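Long-range contacts in thioredoxin family protein (Pseudomonas aeruginosa, PDB 1Z6N), which is of unknown function but has a thioredoxin-type fold with a CxxC motif and may therefore take part in thiol-disulfide chemistry: residues P67-N72 with I109-V114; L73-F78 with H153-V158. One frame throughout, in Å; residues are numbered along the deposited sequence.

Overall arrangement
Both contacts use helix 67-82, which packs on one face of the four-stranded mixed sheet of this thioredoxin-like fold. Contact 1 sits at the N-terminal end of the helix. There the second cysteine of a CxxC sequence, Cys69, meets the cis-proline turn that leads into strand 113-117. Contact 2 lies further along the same helix, where helix 151-164 crosses it. The two centres are about 11 Å apart, and the contacts touch directly. Asn72 OD1 lies 3.5 Å from Ala154 CB, and Val114 CG2 lies 4.0 Å from Leu76 CD1. Contact 1 holds the second cysteine of the probable redox site; both contacts lie away from the magnesium-binding residue Asp13.

Contact 1. Residues P67-N72 with I109-V114; sequences PDCQIN and IAIPLV
Cys69 packs against Ile111 and Pro112 in the arrangement known from thioredoxins, a CxxC helix start facing a cis-proline. The peptide bond before Pro112 is cis, and the CA atoms of Cys69 and Pro112 are 5.2 Å apart. Cys69 SG lies anti to the carbonyl carbon (chi1 -68°). The sulfur does most of the touching. Cys69 SG lies 3.6 Å from Pro112 N and 3.8 Å from Pro112 CD. Cys69 SG also meets Ile111 CB at 3.9 Å and contacts CG1 and CD1 of the same residue. Cys66, the other cysteine of the motif, also touches Ile111. The pair is probably the redox centre, as in thioredoxins.

The proline ring also covers the first turn of helix 67-82. Pro112 CB lies 3.8 Å from Cys69 SG. Next along the ring, Pro112 CG faces Asp68 O. Pro112 CD approaches Asp68 C to 3.6 Å. No hydrogen bond crosses between the segments. The carboxylate of Asp68 turns to other partners, with OD1 in a salt bridge to Arg130 and a hydrogen bond to Tyr145. Asn72 ND2 also bonds to Tyr145 OH and makes a weak bond to Asp68 O. Asn72 CB lies 4.3 Å from Pro112 CG.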
loop_
_atom_site.group_PDB
_atom_site.type_symbol
_atom_site.label_atom_id
_atom_site.label_comp_id
_atom_site.label_asym_id
_atom_site.label_seq_id
_atom_site.Cartn_x
_atom_site.Cartn_y
_atom_site.Cartn_z
ATOM N N PRO A 67 9.891 -7.491 2.925
ATOM C CA PRO A 67 9.880 -7.473 1.457
ATOM C C PRO A 67 8.522 -7.149 0.866
ATOM O O PRO A 67 8.446 -6.459 -0.158
ATOM C CB PRO A 67 10.309 -8.906 1.087
ATOM C CG PRO A 67 11.210 -9.266 2.193
ATOM C CD PRO A 67 10.479 -8.744 3.425
ATOM N N ASP A 68 7.453 -7.610 1.520
ATOM C CA ASP A 68 6.105 -7.326 1.034
ATOM C C ASP A 68 5.804 -5.826 1.136
ATOM O O ASP A 68 5.098 -5.280 0.295
ATOM C CB ASP A 68 5.057 -8.130 1.801
ATOM C CG ASP A 68 5.266 -9.607 1.657
ATOM O OD1 ASP A 68 5.167 -10.087 0.511
ATOM O OD2 ASP A 68 5.560 -10.282 2.668
ATOM N N CYS A 69 6.324 -5.166 2.171
ATOM C CA CYS A 69 6.205 -3.704 2.270
ATOM C C CYS A 69 7.046 -3.001 1.214
ATOM O O CYS A 69 6.582 -2.048 0.584
ATOM C CB CYS A 69 6.618 -3.209 3.653
ATOM S SG CYS A 69 5.464 -3.741 4.945
ATOM N N GLN A 70 8.284 -3.450 1.020
ATOM C CA GLN A 70 9.136 -2.824 0.001
ATOM C C GLN A 70 8.466 -2.836 -1.375
ATOM O O GLN A 70 8.450 -1.828 -2.088
ATOM C CB GLN A 70 10.500 -3.515 -0.074
ATOM C CG GLN A 70 11.297 -3.430 1.218
ATOM C CD GLN A 70 12.379 -4.477 1.290
ATOM O OE1 GLN A 70 12.598 -5.238 0.329
ATOM N NE2 GLN A 70 13.069 -4.534 2.426
ATOM N N ILE A 71 7.910 -3.991 -1.728
ATOM C CA ILE A 71 7.254 -4.199 -3.025
ATOM C C ILE A 71 5.986 -3.375 -3.131
ATOM O O ILE A 71 5.860 -2.521 -3.997
ATOM C CB ILE A 71 6.936 -5.682 -3.237
ATOM C CG1 ILE A 71 8.244 -6.482 -3.355
ATOM C CG2 ILE A 71 6.071 -5.887 -4.489
ATOM C CD1 ILE A 71 8.093 -7.991 -3.141
ATOM N N ASN A 72 5.011 -3.643 -2.258
ATOM C CA ASN A 72 3.705 -3.064 -2.506
ATOM C C ASN A 72 3.627 -1.594 -2.172
ATOM O O ASN A 72 2.854 -0.864 -2.785
ATOM C CB ASN A 72 2.626 -3.862 -1.792
ATOM C CG ASN A 72 2.575 -5.287 -2.271
ATOM O OD1 ASN A 72 2.290 -5.549 -3.440
ATOM N ND2 ASN A 72 2.898 -6.220 -1.376
ATOM N N ILE A 109 -1.323 -9.177 12.747
ATOM C CA ILE A 109 -1.089 -8.172 11.717
ATOM C C ILE A 109 -0.047 -8.661 10.724
ATOM O O ILE A 109 1.136 -8.750 11.051
ATOM C CB ILE A 109 -0.624 -6.821 12.313
ATOM C CG1 ILE A 109 -1.667 -6.277 13.305
ATOM C CG2 ILE A 109 -0.353 -5.832 11.189
ATOM C CD1 ILE A 109 -3.040 -5.853 12.667
ATOM N N ALA A 110 -0.495 -8.976 9.513
ATOM C CA ALA A 110 0.397 -9.296 8.402
ATOM C C ALA A 110 0.605 -7.994 7.650
ATOM O O ALA A 110 -0.361 -7.269 7.372
ATOM C CB ALA A 110 -0.246 -10.348 7.501
ATOM N N ILE A 111 1.860 -7.683 7.355
ATOM C CA ILE A 111 2.175 -6.399 6.741
ATOM C C ILE A 111 2.614 -6.570 5.276
ATOM O O ILE A 111 3.183 -7.613 4.918
ATOM C CB ILE A 111 3.233 -5.597 7.559
ATOM C CG1 ILE A 111 4.473 -6.455 7.814
ATOM C CG2 ILE A 111 2.605 -5.059 8.869
ATOM C CD1 ILE A 111 5.634 -5.689 8.378
ATOM N N PRO A 112 2.365 -5.554 4.431
ATOM C CA PRO A 112 1.695 -4.291 4.769
ATOM C C PRO A 112 0.194 -4.471 4.906
ATOM O O PRO A 112 -0.420 -5.206 4.122
ATOM C CB PRO A 112 1.972 -3.420 3.543
ATOM C CG PRO A 112 2.122 -4.380 2.422
ATOM C CD PRO A 112 2.801 -5.582 3.020
ATOM N N LEU A 113 -0.376 -3.801 5.899
ATOM C CA LEU A 113 -1.814 -3.700 6.040
ATOM C C LEU A 113 -2.191 -2.307 5.551
ATOM O O LEU A 113 -1.720 -1.314 6.110
ATOM C CB LEU A 113 -2.206 -3.887 7.514
ATOM C CG LEU A 113 -3.659 -3.573 7.888
ATOM C CD1 LEU A 113 -4.607 -4.531 7.164
ATOM C CD2 LEU A 113 -3.867 -3.650 9.414
ATOM N N VAL A 114 -3.020 -2.243 4.510
ATOM C CA VAL A 114 -3.379 -0.983 3.903
ATOM C C VAL A 114 -4.882 -0.771 4.060
ATOM O O VAL A 114 -5.682 -1.512 3.489
ATOM C CB VAL A 114 -3.001 -0.944 2.404
ATOM C CG1 VAL A 114 -3.379 0.388 1.796
ATOM C CG2 VAL A 114 -1.487 -1.193 2.210
#

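Contact 2. Residues L73-F78 with H153-V158; sequences LAALDF and HAIGDV
Leu76 and Ala75 of helix 67-82 pack against Ala154, Ile155 and Val158 of helix 151-164. This is a helix-helix contact within the alpha-beta-alpha sandwich. The segment axes approach to 8.7 Å and cross at -62°. The contact is apolar, and no hydrogen bond joins the segments.

The tight part is made by Leu76 on Ala154 O and Val158, together with Ile155 on Ala75 O. Leu76 CD2 meets Val158 CG2 at 3.7 Å and the carbonyl oxygen of Ala154 at the same distance. Ile155 comes closer still: its CD1 and CG1 both lie 3.5 Å from Ala75 O. Ala75 and Ala154 meet through their methyl groups, CB to CB at 4.1 Å. Leu76 CA and Ile155 CA are the nearest CA pair, 5.8 Å apart; the small Ala75 and Ala154 beside them are consistent with this close approach.

The looser side is at Phe78, which is partly exposed. The Phe78 side chain also touches Leu36 and Glu37 of helix 23-39, and Leu41 lies against both Phe78 and Ile155. Here Ile155 CD1 comes to the ring edge, near its plane, 4.4 Å from Phe78 CD2.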
loop_
_atom_site.group_PDB
_atom_site.type_symbol
_atom_site.label_atom_id
_atom_site.label_comp_id
_atom_site.label_asym_id
_atom_site.label_seq_id
_atom_site.Cartn_x
_atom_site.Cartn_y
_atom_site.Cartn_z
ATOM N N LEU A 73 4.427 -1.146 -1.206
ATOM C CA LEU A 73 4.412 0.271 -0.891
ATOM C C LEU A 73 5.173 1.095 -1.932
ATOM O O LEU A 73 4.780 2.230 -2.196
ATOM C CB LEU A 73 4.894 0.542 0.534
ATOM C CG LEU A 73 4.033 -0.149 1.599
ATOM C CD1 LEU A 73 4.559 0.213 3.004
ATOM C CD2 LEU A 73 2.555 0.221 1.458
ATOM N N ALA A 74 6.208 0.518 -2.554
ATOM C CA ALA A 74 6.815 1.206 -3.710
ATOM C C ALA A 74 5.749 1.449 -4.791
ATOM O O ALA A 74 5.694 2.521 -5.405
ATOM C CB ALA A 74 7.993 0.412 -4.271
ATOM N N ALA A 75 4.898 0.449 -5.013
ATOM C CA ALA A 75 3.842 0.568 -6.039
ATOM C C ALA A 75 2.797 1.611 -5.647
ATOM O O ALA A 75 2.407 2.450 -6.472
ATOM C CB ALA A 75 3.189 -0.791 -6.306
ATOM N N LEU A 76 2.335 1.556 -4.400
ATOM C CA LEU A 76 1.307 2.487 -3.942
ATOM C C LEU A 76 1.841 3.924 -3.865
ATOM O O LEU A 76 1.114 4.870 -4.155
ATOM C CB LEU A 76 0.666 2.025 -2.624
ATOM C CG LEU A 76 -0.137 0.715 -2.740
ATOM C CD1 LEU A 76 -0.681 0.321 -1.377
ATOM C CD2 LEU A 76 -1.282 0.832 -3.768
ATOM N N ASP A 77 3.111 4.080 -3.518
ATOM C CA ASP A 77 3.730 5.401 -3.576
ATOM C C ASP A 77 3.796 5.940 -5.004
ATOM O O ASP A 77 3.553 7.134 -5.251
ATOM C CB ASP A 77 5.120 5.374 -2.959
ATOM C CG ASP A 77 5.856 6.687 -3.159
ATOM O OD1 ASP A 77 5.468 7.679 -2.497
ATOM O OD2 ASP A 77 6.798 6.719 -3.985
ATOM N N PHE A 78 4.105 5.065 -5.955
ATOM C CA PHE A 78 4.100 5.469 -7.364
ATOM C C PHE A 78 2.715 5.998 -7.746
ATOM O O PHE A 78 2.601 7.054 -8.371
ATOM C CB PHE A 78 4.549 4.307 -8.237
ATOM C CG PHE A 78 4.637 4.635 -9.702
ATOM C CD1 PHE A 78 5.491 5.634 -10.171
ATOM C CD2 PHE A 78 3.898 3.906 -10.622
ATOM C CE1 PHE A 78 5.570 5.918 -11.548
ATOM C CE2 PHE A 78 3.982 4.183 -11.995
ATOM C CZ PHE A 78 4.819 5.187 -12.442
ATOM N N HIS A 153 -0.516 -4.642 -9.894
ATOM C CA HIS A 153 -1.671 -5.289 -9.249
ATOM C C HIS A 153 -1.976 -4.723 -7.862
ATOM O O HIS A 153 -3.152 -4.702 -7.448
ATOM C CB HIS A 153 -1.473 -6.806 -9.146
ATOM C CG HIS A 153 -1.237 -7.478 -10.460
ATOM N ND1 HIS A 153 -0.070 -7.318 -11.177
ATOM C CD2 HIS A 153 -2.007 -8.329 -11.180
ATOM C CE1 HIS A 153 -0.136 -8.032 -12.286
ATOM N NE2 HIS A 153 -1.299 -8.660 -12.311
ATOM N N ALA A 154 -0.942 -4.274 -7.144
ATOM C CA ALA A 154 -1.169 -3.648 -5.846
ATOM C C ALA A 154 -1.995 -2.376 -6.055
ATOM O O ALA A 154 -2.946 -2.108 -5.307
ATOM C CB ALA A 154 0.172 -3.325 -5.159
ATOM N N ILE A 155 -1.645 -1.616 -7.092
ATOM C CA ILE A 155 -2.371 -0.401 -7.445
ATOM C C ILE A 155 -3.802 -0.728 -7.858
ATOM O O ILE A 155 -4.751 -0.085 -7.390
ATOM C CB ILE A 155 -1.658 0.388 -8.566
ATOM C CG1 ILE A 155 -0.247 0.819 -8.107
ATOM C CG2 ILE A 155 -2.485 1.601 -8.978
ATOM C CD1 ILE A 155 0.630 1.382 -9.244
ATOM N N GLY A 156 -3.951 -1.728 -8.734
ATOM C CA GLY A 156 -5.278 -2.163 -9.213
ATOM C C GLY A 156 -6.189 -2.598 -8.077
ATOM O O GLY A 156 -7.374 -2.253 -8.063
ATOM N N ASP A 157 -5.642 -3.346 -7.118
ATOM C CA ASP A 157 -6.456 -3.806 -5.990
ATOM C C ASP A 157 -6.994 -2.616 -5.188
ATOM O O ASP A 157 -8.166 -2.593 -4.788
ATOM C CB ASP A 157 -5.663 -4.711 -5.043
ATOM C CG ASP A 157 -5.423 -6.115 -5.590
ATOM O OD1 ASP A 157 -5.732 -6.406 -6.781
ATOM O OD2 ASP A 157 -4.905 -6.929 -4.788
ATOM N N VAL A 158 -6.128 -1.640 -4.908
ATOM C CA VAL A 158 -6.553 -0.466 -4.133
ATOM C C VAL A 158 -7.560 0.361 -4.933
ATOM O O VAL A 158 -8.561 0.826 -4.379
ATOM C CB VAL A 158 -5.343 0.378 -3.687
ATOM C CG1 VAL A 158 -5.781 1.746 -3.185
ATOM C CG2 VAL A 158 -4.580 -0.385 -2.601
#